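Local structure of putative major capsid protein (Cafeteriavirus-dependent mavirus, 6G44) at residues I357-K362 against G368-L373; S383-N388 against P430-L435; L373-L378 against S392-A397. The protein probably builds the virophage capsid shell as a double jelly-roll subunit that associates into trimers. All coordinates share one frame; numbering follows the deposited sequence.

Contact 1: residues I357-K362 against G368-L373. With SO4 (sulfate ion), chain B.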
# COMPACT_ATOMS: atom_id res chain seq x y z
N ILE C 357 -24.90 10.20 12.91
CA ILE C 357 -24.26 10.80 14.08
C ILE C 357 -24.65 10.10 15.38
O ILE C 357 -24.01 10.35 16.41
CB ILE C 357 -24.56 12.33 14.18
CG1 ILE C 357 -26.04 12.59 14.41
CG2 ILE C 357 -24.05 13.06 12.93
CD1 ILE C 357 -26.33 14.03 14.82
N GLY C 358 -25.65 9.22 15.33
CA GLY C 358 -26.06 8.46 16.50
C GLY C 358 -26.75 7.18 16.11
O GLY C 358 -27.37 7.10 15.05
N LEU C 359 -26.57 6.16 16.94
CA LEU C 359 -27.15 4.86 16.74
C LEU C 359 -27.61 4.32 18.07
O LEU C 359 -26.86 4.39 19.04
CB LEU C 359 -26.10 3.95 16.10
CG LEU C 359 -26.56 2.66 15.46
CD1 LEU C 359 -27.53 2.91 14.30
CD2 LEU C 359 -25.35 1.88 14.98
N GLU C 360 -28.83 3.80 18.13
CA GLU C 360 -29.31 3.07 19.31
C GLU C 360 -29.95 1.77 18.86
O GLU C 360 -30.79 1.77 17.97
CB GLU C 360 -30.29 3.92 20.13
CG GLU C 360 -29.65 5.20 20.66
CD GLU C 360 -30.50 5.98 21.65
OE1 GLU C 360 -30.15 7.17 21.90
OE2 GLU C 360 -31.49 5.43 22.18
N ILE C 361 -29.53 0.67 19.49
CA ILE C 361 -29.95 -0.68 19.14
C ILE C 361 -30.73 -1.29 20.33
O ILE C 361 -30.31 -1.18 21.46
CB ILE C 361 -28.76 -1.61 18.85
CG1 ILE C 361 -27.72 -0.98 17.91
CG2 ILE C 361 -29.27 -2.95 18.30
CD1 ILE C 361 -28.22 -0.69 16.53
N LYS C 362 -31.87 -1.91 20.02
CA LYS C 362 -32.62 -2.74 20.99
C LYS C 362 -32.52 -4.18 20.51
O LYS C 362 -32.76 -4.43 19.34
CB LYS C 362 -34.07 -2.31 21.04
CG LYS C 362 -35.01 -3.27 21.75
CD LYS C 362 -36.41 -2.66 21.82
CE LYS C 362 -37.39 -3.55 22.58
NZ LYS C 362 -37.54 -4.90 21.95
N GLY C 368 -31.43 0.74 23.98
CA GLY C 368 -30.56 1.92 24.00
C GLY C 368 -29.08 1.62 23.82
O GLY C 368 -28.23 2.43 24.21
N ILE C 369 -28.76 0.48 23.22
CA ILE C 369 -27.35 0.08 23.12
C ILE C 369 -26.68 1.01 22.09
O ILE C 369 -27.24 1.27 21.02
CB ILE C 369 -27.19 -1.38 22.67
CG1 ILE C 369 -27.94 -2.32 23.64
CG2 ILE C 369 -25.70 -1.76 22.59
CD1 ILE C 369 -28.33 -3.63 22.98
N PHE C 370 -25.49 1.49 22.45
CA PHE C 370 -24.68 2.45 21.68
C PHE C 370 -25.13 3.91 21.82
O PHE C 370 -24.56 4.76 21.16
CB PHE C 370 -24.54 2.10 20.18
CG PHE C 370 -23.92 0.76 19.87
CD1 PHE C 370 -23.01 0.12 20.72
CD2 PHE C 370 -24.20 0.18 18.64
CE1 PHE C 370 -22.44 -1.10 20.36
CE2 PHE C 370 -23.63 -1.04 18.30
CZ PHE C 370 -22.74 -1.66 19.14
N ARG C 371 -26.09 4.19 22.68
CA ARG C 371 -26.53 5.59 22.86
C ARG C 371 -25.43 6.55 23.31
O ARG C 371 -25.54 7.74 23.06
CB ARG C 371 -27.72 5.69 23.82
CG ARG C 371 -27.43 5.31 25.25
CD ARG C 371 -28.73 5.19 26.05
NE ARG C 371 -29.35 6.49 26.26
CZ ARG C 371 -29.07 7.34 27.26
NH1 ARG C 371 -28.17 7.05 28.20
NH2 ARG C 371 -29.72 8.50 27.33
N GLU C 372 -24.37 6.04 23.94
CA GLU C 372 -23.27 6.89 24.39
C GLU C 372 -22.18 7.08 23.34
O GLU C 372 -21.17 7.72 23.61
CB GLU C 372 -22.66 6.35 25.69
CG GLU C 372 -23.66 6.20 26.85
CD GLU C 372 -24.34 7.51 27.29
OE1 GLU C 372 -23.80 8.62 27.05
OE2 GLU C 372 -25.45 7.41 27.88
N LEU C 373 -22.37 6.52 22.13
CA LEU C 373 -21.39 6.72 21.04
C LEU C 373 -21.67 7.94 20.21
O LEU C 373 -22.83 8.21 19.88
CB LEU C 373 -21.38 5.51 20.10
CG LEU C 373 -20.99 4.18 20.74
CD1 LEU C 373 -20.88 3.12 19.64
CD2 LEU C 373 -19.70 4.24 21.58
S SO4 B . -24.13 2.39 25.73
O1 SO4 B . -25.43 2.93 26.24
O2 SO4 B . -23.63 3.36 24.74
O3 SO4 B . -24.40 1.06 25.11
O4 SO4 B . -23.19 2.28 26.87
O HOH W 1 -24.52 10.57 19.11
O HOH W 2 -25.20 6.87 19.37

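Contact 2: residues S383-N388 against P430-L435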
# COMPACT_ATOMS: atom_id res chain seq x y z
N SER C 383 -15.14 0.58 11.36
CA SER C 383 -13.78 0.24 10.92
C SER C 383 -13.26 -1.04 11.57
O SER C 383 -12.52 -1.80 10.91
CB SER C 383 -12.83 1.40 11.20
OG SER C 383 -13.21 2.55 10.46
N SER C 384 -13.69 -1.33 12.80
CA SER C 384 -13.29 -2.58 13.46
C SER C 384 -13.84 -3.82 12.77
O SER C 384 -13.34 -4.92 12.98
CB SER C 384 -13.68 -2.57 14.95
OG SER C 384 -15.06 -2.83 15.14
N ASN C 385 -14.88 -3.61 11.97
CA ASN C 385 -15.55 -4.63 11.20
C ASN C 385 -15.30 -4.46 9.71
O ASN C 385 -16.07 -4.99 8.86
CB ASN C 385 -17.04 -4.60 11.55
CG ASN C 385 -17.28 -5.04 12.96
OD1 ASN C 385 -16.72 -6.07 13.39
ND2 ASN C 385 -18.03 -4.23 13.75
N GLY C 386 -14.24 -3.75 9.36
CA GLY C 386 -13.73 -3.69 8.00
C GLY C 386 -14.00 -2.42 7.22
O GLY C 386 -13.47 -2.29 6.11
N TYR C 387 -14.78 -1.46 7.75
CA TYR C 387 -15.05 -0.24 7.00
C TYR C 387 -13.74 0.37 6.52
O TYR C 387 -12.83 0.57 7.32
CB TYR C 387 -15.84 0.75 7.85
CG TYR C 387 -16.28 1.95 7.05
CD1 TYR C 387 -17.45 1.91 6.28
CD2 TYR C 387 -15.54 3.13 7.07
CE1 TYR C 387 -17.85 2.98 5.50
CE2 TYR C 387 -15.93 4.22 6.32
CZ TYR C 387 -17.10 4.16 5.56
OH TYR C 387 -17.50 5.26 4.82
N ASN C 388 -13.68 0.69 5.23
CA ASN C 388 -12.40 0.91 4.53
C ASN C 388 -12.21 2.29 3.94
O ASN C 388 -11.28 2.49 3.16
CB ASN C 388 -12.18 -0.18 3.47
CG ASN C 388 -13.23 -0.16 2.39
OD1 ASN C 388 -13.92 0.84 2.19
ND2 ASN C 388 -13.37 -1.29 1.68
N PRO C 430 -23.04 -8.98 16.65
CA PRO C 430 -23.73 -9.14 17.94
C PRO C 430 -22.77 -9.04 19.14
O PRO C 430 -23.14 -8.51 20.20
CB PRO C 430 -24.40 -10.51 17.82
CG PRO C 430 -23.80 -11.17 16.66
CD PRO C 430 -23.28 -10.11 15.74
N SER C 431 -21.53 -9.48 18.96
CA SER C 431 -20.52 -9.35 20.03
C SER C 431 -20.16 -7.90 20.34
O SER C 431 -19.76 -7.61 21.47
CB SER C 431 -19.29 -10.20 19.70
OG SER C 431 -18.73 -9.89 18.43
N ASP C 432 -20.34 -6.99 19.40
CA ASP C 432 -20.10 -5.56 19.69
C ASP C 432 -21.09 -4.96 20.66
O ASP C 432 -20.83 -3.90 21.23
CB ASP C 432 -20.08 -4.73 18.41
CG ASP C 432 -18.96 -5.10 17.48
OD1 ASP C 432 -17.84 -5.42 17.98
OD2 ASP C 432 -19.18 -5.11 16.25
N LEU C 433 -22.24 -5.59 20.83
CA LEU C 433 -23.35 -5.05 21.64
C LEU C 433 -23.19 -5.25 23.14
O LEU C 433 -23.90 -4.60 23.90
CB LEU C 433 -24.68 -5.70 21.20
CG LEU C 433 -25.10 -5.45 19.74
CD1 LEU C 433 -26.25 -6.38 19.38
CD2 LEU C 433 -25.50 -4.01 19.49
N GLY C 434 -22.28 -6.14 23.57
CA GLY C 434 -22.07 -6.38 24.99
C GLY C 434 -23.32 -6.81 25.71
O GLY C 434 -23.57 -6.38 26.85
N LEU C 435 -24.10 -7.70 25.09
CA LEU C 435 -25.41 -8.05 25.63
C LEU C 435 -25.27 -8.84 26.90
O LEU C 435 -24.39 -9.71 27.03
CB LEU C 435 -26.22 -8.87 24.62
CG LEU C 435 -26.59 -8.20 23.29
CD1 LEU C 435 -27.17 -9.20 22.31
CD2 LEU C 435 -27.59 -7.07 23.49
O HOH W 3 -15.71 -5.23 16.33

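Contact 3: residues L373-L378 against S392-A397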
# COMPACT_ATOMS: atom_id res chain seq x y z
N LEU C 373 -22.37 6.52 22.13
CA LEU C 373 -21.39 6.72 21.04
C LEU C 373 -21.67 7.94 20.21
O LEU C 373 -22.83 8.21 19.88
CB LEU C 373 -21.38 5.51 20.10
CG LEU C 373 -20.99 4.18 20.74
CD1 LEU C 373 -20.88 3.12 19.64
CD2 LEU C 373 -19.70 4.24 21.58
N GLU C 374 -20.62 8.66 19.85
CA GLU C 374 -20.72 9.78 18.93
C GLU C 374 -20.13 9.33 17.58
O GLU C 374 -19.70 8.19 17.43
CB GLU C 374 -20.11 11.07 19.51
CG GLU C 374 -18.98 10.96 20.53
CD GLU C 374 -17.66 10.44 19.97
OE1 GLU C 374 -17.62 9.98 18.82
OE2 GLU C 374 -16.64 10.50 20.70
N GLN C 375 -20.10 10.23 16.63
CA GLN C 375 -19.82 9.86 15.25
C GLN C 375 -18.44 9.24 15.06
O GLN C 375 -18.29 8.24 14.32
CB GLN C 375 -20.03 11.04 14.30
CG GLN C 375 -20.06 10.64 12.85
CD GLN C 375 -20.47 11.78 11.95
OE1 GLN C 375 -19.94 12.89 12.02
NE2 GLN C 375 -21.40 11.50 11.07
N GLN C 376 -17.43 9.78 15.71
CA GLN C 376 -16.07 9.24 15.62
C GLN C 376 -16.02 7.80 16.17
O GLN C 376 -15.40 6.94 15.57
CB GLN C 376 -15.07 10.11 16.37
CG GLN C 376 -13.63 9.67 16.15
CD GLN C 376 -13.14 9.87 14.70
OE1 GLN C 376 -12.49 9.00 14.11
NE2 GLN C 376 -13.45 11.00 14.14
N GLN C 377 -16.73 7.54 17.26
CA GLN C 377 -16.77 6.19 17.80
C GLN C 377 -17.54 5.27 16.89
O GLN C 377 -17.20 4.09 16.77
CB GLN C 377 -17.38 6.20 19.20
CG GLN C 377 -16.51 6.89 20.23
CD GLN C 377 -17.26 7.22 21.51
OE1 GLN C 377 -18.28 7.90 21.47
NE2 GLN C 377 -16.78 6.70 22.65
N LEU C 378 -18.61 5.76 16.26
CA LEU C 378 -19.35 4.94 15.27
C LEU C 378 -18.44 4.57 14.08
O LEU C 378 -18.51 3.45 13.56
CB LEU C 378 -20.60 5.66 14.81
CG LEU C 378 -21.69 5.81 15.90
CD1 LEU C 378 -22.79 6.69 15.33
CD2 LEU C 378 -22.21 4.50 16.41
N SER C 392 -13.91 11.55 6.71
CA SER C 392 -14.64 12.62 6.00
C SER C 392 -15.66 12.08 5.00
O SER C 392 -16.58 12.80 4.66
CB SER C 392 -13.69 13.60 5.30
OG SER C 392 -12.87 12.95 4.38
N CYS C 393 -15.50 10.84 4.56
CA CYS C 393 -16.53 10.17 3.75
C CYS C 393 -17.65 9.72 4.66
O CYS C 393 -18.79 10.19 4.53
CB CYS C 393 -15.89 9.00 3.04
SG CYS C 393 -17.04 7.88 2.21
N PHE C 394 -17.30 8.87 5.62
CA PHE C 394 -18.25 8.35 6.61
C PHE C 394 -19.11 9.40 7.27
O PHE C 394 -20.31 9.24 7.44
CB PHE C 394 -17.47 7.58 7.68
CG PHE C 394 -18.32 6.99 8.76
CD1 PHE C 394 -18.64 7.74 9.90
CD2 PHE C 394 -18.76 5.70 8.66
CE1 PHE C 394 -19.41 7.21 10.90
CE2 PHE C 394 -19.55 5.15 9.68
CZ PHE C 394 -19.86 5.91 10.79
N SER C 395 -18.50 10.52 7.62
CA SER C 395 -19.20 11.49 8.44
C SER C 395 -20.31 12.24 7.72
O SER C 395 -21.19 12.79 8.37
CB SER C 395 -18.25 12.53 9.04
OG SER C 395 -17.73 13.39 8.05
N GLY C 396 -20.22 12.38 6.40
CA GLY C 396 -21.19 13.23 5.68
C GLY C 396 -21.01 14.72 5.98
O GLY C 396 -21.87 15.51 5.66
N ALA C 397 -19.87 15.11 6.56
CA ALA C 397 -19.60 16.52 6.88
C ALA C 397 -19.33 17.34 5.64
O ALA C 397 -19.02 16.81 4.57
CB ALA C 397 -18.46 16.63 7.89
O HOH W 4 -20.81 15.06 10.08

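Contact 1: residues I357-K362 against G368-L373
Ile-361 and Ile-369 form the antiparallel hydrogen-bonded pair of the beta hairpin made by strands 355-363 and 366-369, in which Gly-368 and Ile-369 together face Ile-361 as a G1 beta bulge. Ile-361 N donates to Ile-369 O at 2.8 Å, and Ile-369 N returns a bond of 2.9 Å to Ile-361 O. The same Ile-369 O receives a CA-H...O contact from Glu-360 CA at 3.2 Å. Gly-368, with phi at 72°, supplies the extra residue of the bulge. Beyond the pair, a type II turn from Gly-368 runs into a type I turn ending at Leu-373, and water replaces direct strand pairing: one molecule joins Ile-357 O to Leu-373 O, while a second accepts from Leu-359 N and reaches Phe-370 O and Leu-373 O. The Phe-370 ring, swung beside its own backbone N (chi1 -59°), runs along Ile-361, its CD2 3.8 Å from Ile-361 CG1. The extended Glu-360 chain lays OE1 3.4 Å from Arg-371 CB, but OE1 stays 4.5 Å from Arg-371 NE, beyond a salt bridge, with the carboxylate and guanidinium planes 82° apart. Arg-371 NH1 instead pairs with Glu-372 OE2 at 2.8 Å. A sulfate ion, probably from the crystallisation liquor, accepts from Phe-370 N, Glu-372 N and Thr-41 N of the second subunit. The hairpin closes one side of a four-stranded antiparallel jelly-roll sheet; strand 448-457 pairs with 355-363, helix 375-384 packs on Leu-359 and Phe-370, and strand 425-428 on Leu-359 and Ile-361.

Contact 2: residues S383-N388 against P430-L435
Asn-385 reaches across to Asp-432 from the Schellman motif that ends helix 375-384, in which Gly-386, at positive phi, is the C-prime residue. Gly-386 N bonds to Ser-383 O and Tyr-387 N to Ser-382 O. Asn-385, just before that glycine, points its side chain at residues 430-433, which follow strand 425-428 and have helical backbone angles without the regular helix bonds. Its CG stands beside the backbone N (chi1 -68°), which carries the amide out to the carboxylate. Asn-385 ND2 donates to Asp-432 OD2 at 2.9 Å in a fairly straight bond. The acceptor lies close to the amide plane, but the donor meets OD2 on its syn side and 28° out of the carboxylate plane, and the two flat groups are turned 44° against each other. Both residues are buried, and further bonds hold them: Asp-432 OD2 also accepts from Arg-429 N. Phe-427 O and Asp-432 OD2 at ND2, with Arg-429 NE at OD1, fix the rotation of the amide, and the donors around the carboxylate would probably stabilise its negative charge. The Asp-432 backbone bonds to the second subunit, so this junction between helix end and loop borders the trimer interface. Alongside the direct bond runs a bridge through one water molecule, which donates to Ser-384 OG at 2.8 Å and lies 2.7 Å from Asp-432 OD1.

Contact 3: residues L373-L378 against S392-A397
Both polar atoms of the Gln-375 amide are directed to a single carbonyl oxygen, Ser-395 O, one directly and the other through water. Gln-375 NE2 donates to Ser-395 O at 3.0 Å, but the bond is bent: the angle at the hydrogen is 136°, and the donor stands at only 110° to the C=O, tilted from the carbonyl plane. A water molecule donates to Gln-375 OE1 at 3.0 Å and to the same Ser-395 O at 2.9 Å, closing a small ring. The stretched glutamine chain, with CG anti to the backbone N (chi1 -167°), carries the amide from the first turn of helix 375-384 to Ser-395, near the end of the second helix, where OE1 also lies 3.4 Å from Ser-395 CB. The Phe-394 ring and the glutamine chain run antiparallel past one another. Phe-394 CE1 comes 3.7 Å from Gln-375 O, and its CZ 4.1 Å from Leu-378 CB, so the ring lies against the first turn of helix 375-384; Tyr-379 and Tyr-387 meet it edge-to-face. Both segments carry local caps or turns. Glu-374, the N-cap of 375-384, forms a capping box with Gln-377: its OE1 accepts from Gln-377 N at 3.0 Å, and its N donates to Gln-377 OE1 at 2.9 Å. Ser-395 OG accepts from Ala-397 N in an ST turn. Because Gln-375 NE2 also donates to Ile-356 O, its two protons can be shared between strand 355-363 and Ser-395, so that one amide links the strand to both segments while water satisfies its oxygen.

How the contacts relate
All three contacts lie in the C-terminal capsid family region, on the same side of the chain's centre. Their centres are about 13 Å apart for contacts 1 and 2 and for 1 and 3, and about 15 Å for 2 and 3. Contact 1, carried by strands 355-363 and 366-369 of the four-stranded sheet, closes first along the chain and shares Leu-373 with contact 3; the segments of contacts 2 and 3 then alternate. Helix 375-384 follows the hairpin, its start serving contact 3 and its end contact 2, and packs on strand 355-363 through Leu-378 on Leu-359. Leu-433 and Leu-435 pack on Ile-369. Each contact touches the second subunit, so this part of the domain takes part in subunit association.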